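Local coordinates for protein similar to metal-dependent hydrolase (Staphylococcus aureus subsp. aureus Mu50, PDB 3ESH), which is probably a metal-dependent hydrolase of the metallo-beta-lactamase superfamily, whose natural substrate is not known, at residues 34-39 with 44-49; 239-242 with 246-249. All blocks are in the same frame, centred on the assembly; numbering follows the deposited sequence.

How the contacts relate
Both contacts are local along the chain, each joining two segments separated by only three or four residues, and their centres lie about 21 Å apart with no touch between them. Contact 1 (34-39 with 44-49) sets an irregular loop beside strand 43-47, which belongs to a two-stranded antiparallel sheet with strand 15-19; it is partly buried and mixes a tyrosine hydrogen bond, a bridging water and apolar contacts. Contact 2 (239-242 with 246-249) is buried and wholly apolar, with the end of helix 226-242 resting on strand 246-248 of a large mixed sheet. The loop contact combines polar bonds to backbone atoms with apolar packing, whereas the helix-sheet contact has hydrocarbon surfaces alone.

Contact 1 (34-39 with 44-49)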
ATOM      1  N   LYS A  34     -33.538  18.980  10.725  1.00 41.14           N
ATOM      2  CA  LYS A  34     -34.532  19.489   9.797  1.00 42.36           C
ATOM      3  C   LYS A  34     -34.714  18.544   8.613  1.00 42.74           C
ATOM      4  O   LYS A  34     -35.675  18.665   7.871  1.00 42.89           O
ATOM      5  CB  LYS A  34     -34.122  20.875   9.296  1.00 44.60           C
ATOM      6  CG  LYS A  34     -34.189  21.954  10.369  1.00 47.73           C
ATOM      7  CD  LYS A  34     -33.701  23.312   9.886  1.00 51.36           C
ATOM      8  CE  LYS A  34     -33.705  24.303  11.047  1.00 53.28           C
ATOM      9  NZ  LYS A  34     -32.987  25.564  10.727  1.00 54.67           N
ATOM     10  N   GLN A  35     -33.785  17.603   8.437  1.00 43.10           N
ATOM     11  CA  GLN A  35     -33.869  16.639   7.334  1.00 41.35           C
ATOM     12  C   GLN A  35     -34.368  15.259   7.801  1.00 41.43           C
ATOM     13  O   GLN A  35     -34.881  14.474   7.000  1.00 40.22           O
ATOM     14  CB  GLN A  35     -32.509  16.476   6.664  1.00 40.36           C
ATOM     15  CG  GLN A  35     -31.882  17.757   6.151  1.00 41.49           C
ATOM     16  CD  GLN A  35     -32.787  18.532   5.199  1.00 42.62           C
ATOM     17  OE1 GLN A  35     -33.393  17.961   4.279  1.00 41.83           O
ATOM     18  NE2 GLN A  35     -32.875  19.848   5.412  1.00 43.63           N
ATOM     19  N   TYR A  36     -34.221  14.972   9.092  1.00 40.12           N
ATOM     20  CA  TYR A  36     -34.644  13.692   9.639  1.00 40.70           C
ATOM     21  C   TYR A  36     -35.070  13.957  11.074  1.00 41.13           C
ATOM     22  O   TYR A  36     -34.422  14.726  11.772  1.00 42.98           O
ATOM     23  CB  TYR A  36     -33.483  12.685   9.615  1.00 38.71           C
ATOM     24  CG  TYR A  36     -33.924  11.242   9.448  1.00 34.85           C
ATOM     25  CD1 TYR A  36     -34.073  10.695   8.186  1.00 32.50           C
ATOM     26  CD2 TYR A  36     -34.257  10.448  10.552  1.00 29.48           C
ATOM     27  CE1 TYR A  36     -34.539   9.393   8.014  1.00 32.89           C
ATOM     28  CE2 TYR A  36     -34.721   9.163  10.391  1.00 29.79           C
ATOM     29  CZ  TYR A  36     -34.864   8.636   9.120  1.00 31.46           C
ATOM     30  OH  TYR A  36     -35.333   7.355   8.944  1.00 30.82           O
ATOM     31  N   ASN A  37     -36.138  13.315  11.531  1.00 43.13           N
ATOM     32  CA  ASN A  37     -36.630  13.557  12.888  1.00 44.26           C
ATOM     33  C   ASN A  37     -35.929  12.785  13.990  1.00 43.87           C
ATOM     34  O   ASN A  37     -35.604  11.609  13.821  1.00 45.03           O
ATOM     35  CB  ASN A  37     -38.136  13.264  12.965  1.00 46.75           C
ATOM     36  CG  ASN A  37     -38.950  14.126  12.013  1.00 49.71           C
ATOM     37  OD1 ASN A  37     -38.924  13.930  10.790  1.00 51.98           O
ATOM     38  ND2 ASN A  37     -39.670  15.098  12.570  1.00 50.08           N
ATOM     39  N   ALA A  38     -35.710  13.450  15.123  1.00 44.95           N
ATOM     40  CA  ALA A  38     -35.074  12.834  16.289  1.00 45.33           C
ATOM     41  C   ALA A  38     -35.997  13.005  17.491  1.00 46.97           C
ATOM     42  O   ALA A  38     -36.867  13.877  17.481  1.00 49.13           O
ATOM     43  CB  ALA A  38     -33.752  13.487  16.568  1.00 44.59           C
ATOM     44  N   ASN A  39     -35.822  12.172  18.515  1.00 46.06           N
ATOM     45  CA  ASN A  39     -36.657  12.279  19.709  1.00 45.27           C
ATOM     46  C   ASN A  39     -35.927  12.982  20.845  1.00 45.50           C
ATOM     47  O   ASN A  39     -34.848  13.545  20.648  1.00 45.43           O
ATOM     48  CB  ASN A  39     -37.141  10.900  20.176  1.00 44.77           C
ATOM     49  CG  ASN A  39     -36.007   9.990  20.615  1.00 44.95           C
ATOM     50  OD1 ASN A  39     -34.884  10.436  20.849  1.00 48.22           O
ATOM     51  ND2 ASN A  39     -36.303   8.708  20.743  1.00 42.46           N
ATOM     52  N   ILE A  44     -32.913   8.771  16.149  1.00 37.49           N
ATOM     53  CA  ILE A  44     -33.774   8.873  14.974  1.00 36.60           C
ATOM     54  C   ILE A  44     -34.217   7.449  14.670  1.00 38.29           C
ATOM     55  O   ILE A  44     -33.489   6.500  14.958  1.00 39.74           O
ATOM     56  CB  ILE A  44     -33.058   9.472  13.742  1.00 35.75           C
ATOM     57  CG1 ILE A  44     -32.012   8.499  13.208  1.00 33.56           C
ATOM     58  CG2 ILE A  44     -32.458  10.834  14.112  1.00 32.28           C
ATOM     59  CD1 ILE A  44     -31.431   8.889  11.860  1.00 33.66           C
ATOM     60  N   ASN A  45     -35.408   7.297  14.098  1.00 40.20           N
ATOM     61  CA  ASN A  45     -35.947   5.982  13.808  1.00 41.87           C
ATOM     62  C   ASN A  45     -35.459   5.402  12.498  1.00 41.87           C
ATOM     63  O   ASN A  45     -35.658   5.993  11.436  1.00 42.57           O
ATOM     64  CB  ASN A  45     -37.470   6.024  13.799  1.00 43.33           C
ATOM     65  CG  ASN A  45     -38.075   4.646  13.800  1.00 45.29           C
ATOM     66  OD1 ASN A  45     -37.871   3.877  14.740  1.00 46.17           O
ATOM     67  ND2 ASN A  45     -38.813   4.312  12.741  1.00 47.25           N
ATOM     68  N   LEU A  46     -34.839   4.226  12.576  1.00 40.07           N
ATOM     69  CA  LEU A  46     -34.315   3.559  11.399  1.00 38.15           C
ATOM     70  C   LEU A  46     -34.856   2.159  11.175  1.00 38.75           C
ATOM     71  O   LEU A  46     -34.426   1.203  11.825  1.00 41.31           O
ATOM     72  CB  LEU A  46     -32.789   3.467  11.458  1.00 37.22           C
ATOM     73  CG  LEU A  46     -31.937   4.737  11.414  1.00 34.61           C
ATOM     74  CD1 LEU A  46     -30.503   4.337  11.654  1.00 35.19           C
ATOM     75  CD2 LEU A  46     -32.085   5.455  10.072  1.00 33.39           C
ATOM     76  N   PRO A  47     -35.814   2.015  10.249  1.00 38.03           N
ATOM     77  CA  PRO A  47     -36.360   0.688   9.980  1.00 36.01           C
ATOM     78  C   PRO A  47     -35.226  -0.213   9.461  1.00 34.64           C
ATOM     79  O   PRO A  47     -34.255   0.270   8.872  1.00 32.50           O
ATOM     80  CB  PRO A  47     -37.390   0.941   8.876  1.00 35.31           C
ATOM     81  CG  PRO A  47     -37.816   2.337   9.125  1.00 39.38           C
ATOM     82  CD  PRO A  47     -36.541   3.048   9.497  1.00 38.31           C
ATOM     83  N   THR A  48     -35.358  -1.514   9.696  1.00 33.45           N
ATOM     84  CA  THR A  48     -34.398  -2.483   9.184  1.00 34.48           C
ATOM     85  C   THR A  48     -35.282  -3.386   8.313  1.00 34.07           C
ATOM     86  O   THR A  48     -35.695  -4.469   8.731  1.00 34.19           O
ATOM     87  CB  THR A  48     -33.734  -3.292  10.320  1.00 34.66           C
ATOM     88  OG1 THR A  48     -34.744  -3.993  11.066  1.00 36.79           O
ATOM     89  CG2 THR A  48     -32.967  -2.370  11.263  1.00 35.66           C
ATOM     90  N   HIS A  49     -35.590  -2.900   7.111  1.00 34.23           N
ATOM     91  CA  HIS A  49     -36.467  -3.602   6.171  1.00 34.65           C
ATOM     92  C   HIS A  49     -35.758  -4.231   4.969  1.00 35.34           C
ATOM     93  O   HIS A  49     -35.393  -3.546   4.017  1.00 35.79           O
ATOM     94  CB  HIS A  49     -37.557  -2.653   5.646  1.00 35.41           C
ATOM     95  CG  HIS A  49     -38.490  -2.133   6.700  1.00 37.70           C
ATOM     96  ND1 HIS A  49     -38.571  -2.668   7.966  1.00 37.60           N
ATOM     97  CD2 HIS A  49     -39.382  -1.113   6.666  1.00 36.05           C
ATOM     98  CE1 HIS A  49     -39.470  -1.996   8.671  1.00 36.56           C
ATOM     99  NE2 HIS A  49     -39.974  -1.049   7.905  1.00 36.92           N
TER
HETATM  100  O   HOH W   1     -36.992   9.574  13.137  1.00 45.63           O
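The CA atoms of Ala-38 and Ile-44 are the nearest across the contact, 4.4 Å apart, where the irregular segment 34-39 passes strand 43-47. The backbones are joined nearby through a water, which donates to Asn-37 O at 2.6 Å and accepts from Asn-45 N at 2.9 Å. Tyr-36 reaches across with the CD2-CE2 side of its ring and its hydroxyl. Its OH donates to Asn-45 O at 2.9 Å, meeting the carbonyl almost head-on (C=O...donor angle 164°), while that oxygen lies at the ring edge, in plane. Ile-44 crosses the tyrosine side chain at about a right angle, its CG1 between the backbone N and the carbonyl carbon (chi1 69°), from where CD1 comes obliquely to Tyr-36 CD2 at 3.5 Å. The other branch, CG2, lies 3.8 Å from Ala-38 CB and beside Asn-37 O. Trp-32 of helix 29-32 packs on both Ala-38 and Ile-44. Strand 43-47 pairs antiparallel with strand 15-19 (Ile-44 with Met-18), so Tyr-36 and the water hold the loop beside that two-stranded sheet. Bonded to Glu-253 N as well, the hydroxyl holds a backbone acceptor and a backbone donor, and the buried phenol is satisfied at its polar end.

Contact 2 (239-242 with 246-249); sequences YFIQ and WFLF
Phe-240 and Phe-247 both place CG beside the backbone N and opposite the carbonyl carbon (chi1 -70° and -76°), yet the same rotation has different results: the CB of Phe-240 already points toward the strand and its ring then leads away, while that of Phe-247 does not and its ring swings nearer the helix. The far end of the Phe-247 ring therefore does all the touching on the strand side. Its CZ meets Phe-240 CB at 3.5 Å, an oblique approach to the ring, and CE1 lies 4.1 Å from the same Phe-240 CB. On the neighbouring ring corner, Phe-247 CE2 is 3.8 Å from Ile-241 CG1, which sits at the ring edge, near its plane. The Ile-241 side chain crosses that of Phe-247 at about a right angle, and the ring end rests against two successive residues of the helix. No hydrogen bond links the segments, and the backbones stay well separated, the nearest CA atoms, those of Phe-240 and Trp-246, being 8.1 Å apart. Around this point, Val-202 of strand 199-203 touches both phenylalanines, and the Phe-208 ring meets that of Phe-247. Helix 226-242 is thereby packed by its C-terminal turn on a mixed sheet, through the strand that follows it, consistent with the alpha-beta/beta-alpha sandwich of the metallo-beta-lactamase superfamily, in which helices cover the outer faces of two mixed sheets.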
ATOM      1  N   TYR A 239     -23.893   9.705 -11.148  1.00 38.23           N
ATOM      2  CA  TYR A 239     -24.004   8.755 -12.253  1.00 37.73           C
ATOM      3  C   TYR A 239     -25.362   8.060 -12.253  1.00 38.22           C
ATOM      4  O   TYR A 239     -26.040   8.010 -13.273  1.00 39.45           O
ATOM      5  CB  TYR A 239     -22.900   7.702 -12.160  1.00 38.27           C
ATOM      6  CG  TYR A 239     -23.040   6.585 -13.171  1.00 38.58           C
ATOM      7  CD1 TYR A 239     -22.755   6.799 -14.521  1.00 37.12           C
ATOM      8  CD2 TYR A 239     -23.527   5.335 -12.789  1.00 38.88           C
ATOM      9  CE1 TYR A 239     -22.955   5.802 -15.465  1.00 38.23           C
ATOM     10  CE2 TYR A 239     -23.735   4.334 -13.722  1.00 40.35           C
ATOM     11  CZ  TYR A 239     -23.448   4.571 -15.060  1.00 41.13           C
ATOM     12  OH  TYR A 239     -23.669   3.574 -15.989  1.00 41.62           O
ATOM     13  N   PHE A 240     -25.749   7.512 -11.107  1.00 37.93           N
ATOM     14  CA  PHE A 240     -27.021   6.830 -10.991  1.00 39.11           C
ATOM     15  C   PHE A 240     -28.192   7.765 -11.296  1.00 40.58           C
ATOM     16  O   PHE A 240     -29.223   7.333 -11.829  1.00 41.29           O
ATOM     17  CB  PHE A 240     -27.183   6.235  -9.594  1.00 39.33           C
ATOM     18  CG  PHE A 240     -26.279   5.068  -9.325  1.00 38.93           C
ATOM     19  CD1 PHE A 240     -26.152   4.038 -10.263  1.00 38.88           C
ATOM     20  CD2 PHE A 240     -25.564   4.985  -8.132  1.00 37.27           C
ATOM     21  CE1 PHE A 240     -25.326   2.940 -10.012  1.00 37.91           C
ATOM     22  CE2 PHE A 240     -24.736   3.892  -7.873  1.00 37.33           C
ATOM     23  CZ  PHE A 240     -24.615   2.872  -8.812  1.00 36.97           C
ATOM     24  N   ILE A 241     -28.038   9.040 -10.955  1.00 39.43           N
ATOM     25  CA  ILE A 241     -29.084  10.016 -11.224  1.00 41.10           C
ATOM     26  C   ILE A 241     -29.130  10.297 -12.722  1.00 40.92           C
ATOM     27  O   ILE A 241     -30.192  10.302 -13.329  1.00 39.97           O
ATOM     28  CB  ILE A 241     -28.845  11.329 -10.443  1.00 40.97           C
ATOM     29  CG1 ILE A 241     -29.146  11.107  -8.956  1.00 42.02           C
ATOM     30  CG2 ILE A 241     -29.729  12.440 -10.989  1.00 40.57           C
ATOM     31  CD1 ILE A 241     -28.909  12.327  -8.080  1.00 41.32           C
ATOM     32  N   GLN A 242     -27.965  10.502 -13.315  1.00 42.37           N
ATOM     33  CA  GLN A 242     -27.873  10.779 -14.746  1.00 43.04           C
ATOM     34  C   GLN A 242     -28.493   9.620 -15.535  1.00 44.12           C
ATOM     35  O   GLN A 242     -29.082   9.823 -16.591  1.00 44.10           O
ATOM     36  CB  GLN A 242     -26.404  10.971 -15.134  1.00 43.13           C
ATOM     37  CG  GLN A 242     -26.152  11.493 -16.546  1.00 45.40           C
ATOM     38  CD  GLN A 242     -26.440  10.466 -17.630  1.00 46.78           C
ATOM     39  OE1 GLN A 242     -25.964   9.329 -17.575  1.00 47.67           O
ATOM     40  NE2 GLN A 242     -27.217  10.866 -18.630  1.00 47.59           N
ATOM     41  N   TRP A 246     -33.417   4.209  -9.728  1.00 44.84           N
ATOM     42  CA  TRP A 246     -34.319   4.284  -8.597  1.00 44.79           C
ATOM     43  C   TRP A 246     -33.413   3.972  -7.417  1.00 44.17           C
ATOM     44  O   TRP A 246     -32.661   2.998  -7.455  1.00 43.89           O
ATOM     45  CB  TRP A 246     -35.399   3.208  -8.674  1.00 47.14           C
ATOM     46  CG  TRP A 246     -36.618   3.616  -9.417  1.00 48.27           C
ATOM     47  CD1 TRP A 246     -36.905   3.369 -10.728  1.00 49.33           C
ATOM     48  CD2 TRP A 246     -37.722   4.347  -8.893  1.00 49.73           C
ATOM     49  NE1 TRP A 246     -38.126   3.901 -11.050  1.00 50.84           N
ATOM     50  CE2 TRP A 246     -38.650   4.510  -9.938  1.00 50.15           C
ATOM     51  CE3 TRP A 246     -38.016   4.886  -7.635  1.00 50.89           C
ATOM     52  CZ2 TRP A 246     -39.862   5.187  -9.766  1.00 50.07           C
ATOM     53  CZ3 TRP A 246     -39.221   5.559  -7.465  1.00 50.68           C
ATOM     54  CH2 TRP A 246     -40.127   5.703  -8.528  1.00 50.76           C
ATOM     55  N   PHE A 247     -33.457   4.796  -6.380  1.00 42.98           N
ATOM     56  CA  PHE A 247     -32.632   4.547  -5.212  1.00 41.09           C
ATOM     57  C   PHE A 247     -33.484   3.827  -4.187  1.00 41.34           C
ATOM     58  O   PHE A 247     -34.517   4.343  -3.760  1.00 40.53           O
ATOM     59  CB  PHE A 247     -32.113   5.862  -4.638  1.00 40.89           C
ATOM     60  CG  PHE A 247     -30.976   6.467  -5.423  1.00 42.11           C
ATOM     61  CD1 PHE A 247     -29.660   6.176  -5.100  1.00 41.61           C
ATOM     62  CD2 PHE A 247     -31.225   7.341  -6.478  1.00 42.41           C
ATOM     63  CE1 PHE A 247     -28.609   6.741  -5.800  1.00 38.89           C
ATOM     64  CE2 PHE A 247     -30.179   7.917  -7.191  1.00 40.15           C
ATOM     65  CZ  PHE A 247     -28.869   7.617  -6.852  1.00 40.74           C
ATOM     66  N   LEU A 248     -33.064   2.622  -3.812  1.00 40.99           N
ATOM     67  CA  LEU A 248     -33.784   1.823  -2.825  1.00 40.30           C
ATOM     68  C   LEU A 248     -33.154   2.015  -1.443  1.00 41.92           C
ATOM     69  O   LEU A 248     -31.932   2.125  -1.313  1.00 42.69           O
ATOM     70  CB  LEU A 248     -33.744   0.347  -3.208  1.00 41.56           C
ATOM     71  CG  LEU A 248     -34.227  -0.008  -4.618  1.00 42.98           C
ATOM     72  CD1 LEU A 248     -34.212  -1.524  -4.817  1.00 42.60           C
ATOM     73  CD2 LEU A 248     -35.625   0.542  -4.821  1.00 42.26           C
ATOM     74  N   PHE A 249     -33.991   2.050  -0.410  1.00 41.40           N
ATOM     75  CA  PHE A 249     -33.520   2.244   0.949  1.00 39.78           C
ATOM     76  C   PHE A 249     -33.922   1.130   1.888  1.00 40.14           C
ATOM     77  O   PHE A 249     -34.954   0.491   1.715  1.00 41.15           O
ATOM     78  CB  PHE A 249     -34.017   3.582   1.472  1.00 38.13           C
ATOM     79  CG  PHE A 249     -33.434   4.750   0.741  1.00 38.42           C
ATOM     80  CD1 PHE A 249     -32.144   5.205   1.050  1.00 34.72           C
ATOM     81  CD2 PHE A 249     -34.135   5.351  -0.312  1.00 36.60           C
ATOM     82  CE1 PHE A 249     -31.563   6.237   0.323  1.00 35.75           C
ATOM     83  CE2 PHE A 249     -33.562   6.382  -1.039  1.00 36.05           C
ATOM     84  CZ  PHE A 249     -32.270   6.827  -0.726  1.00 35.45           C
TER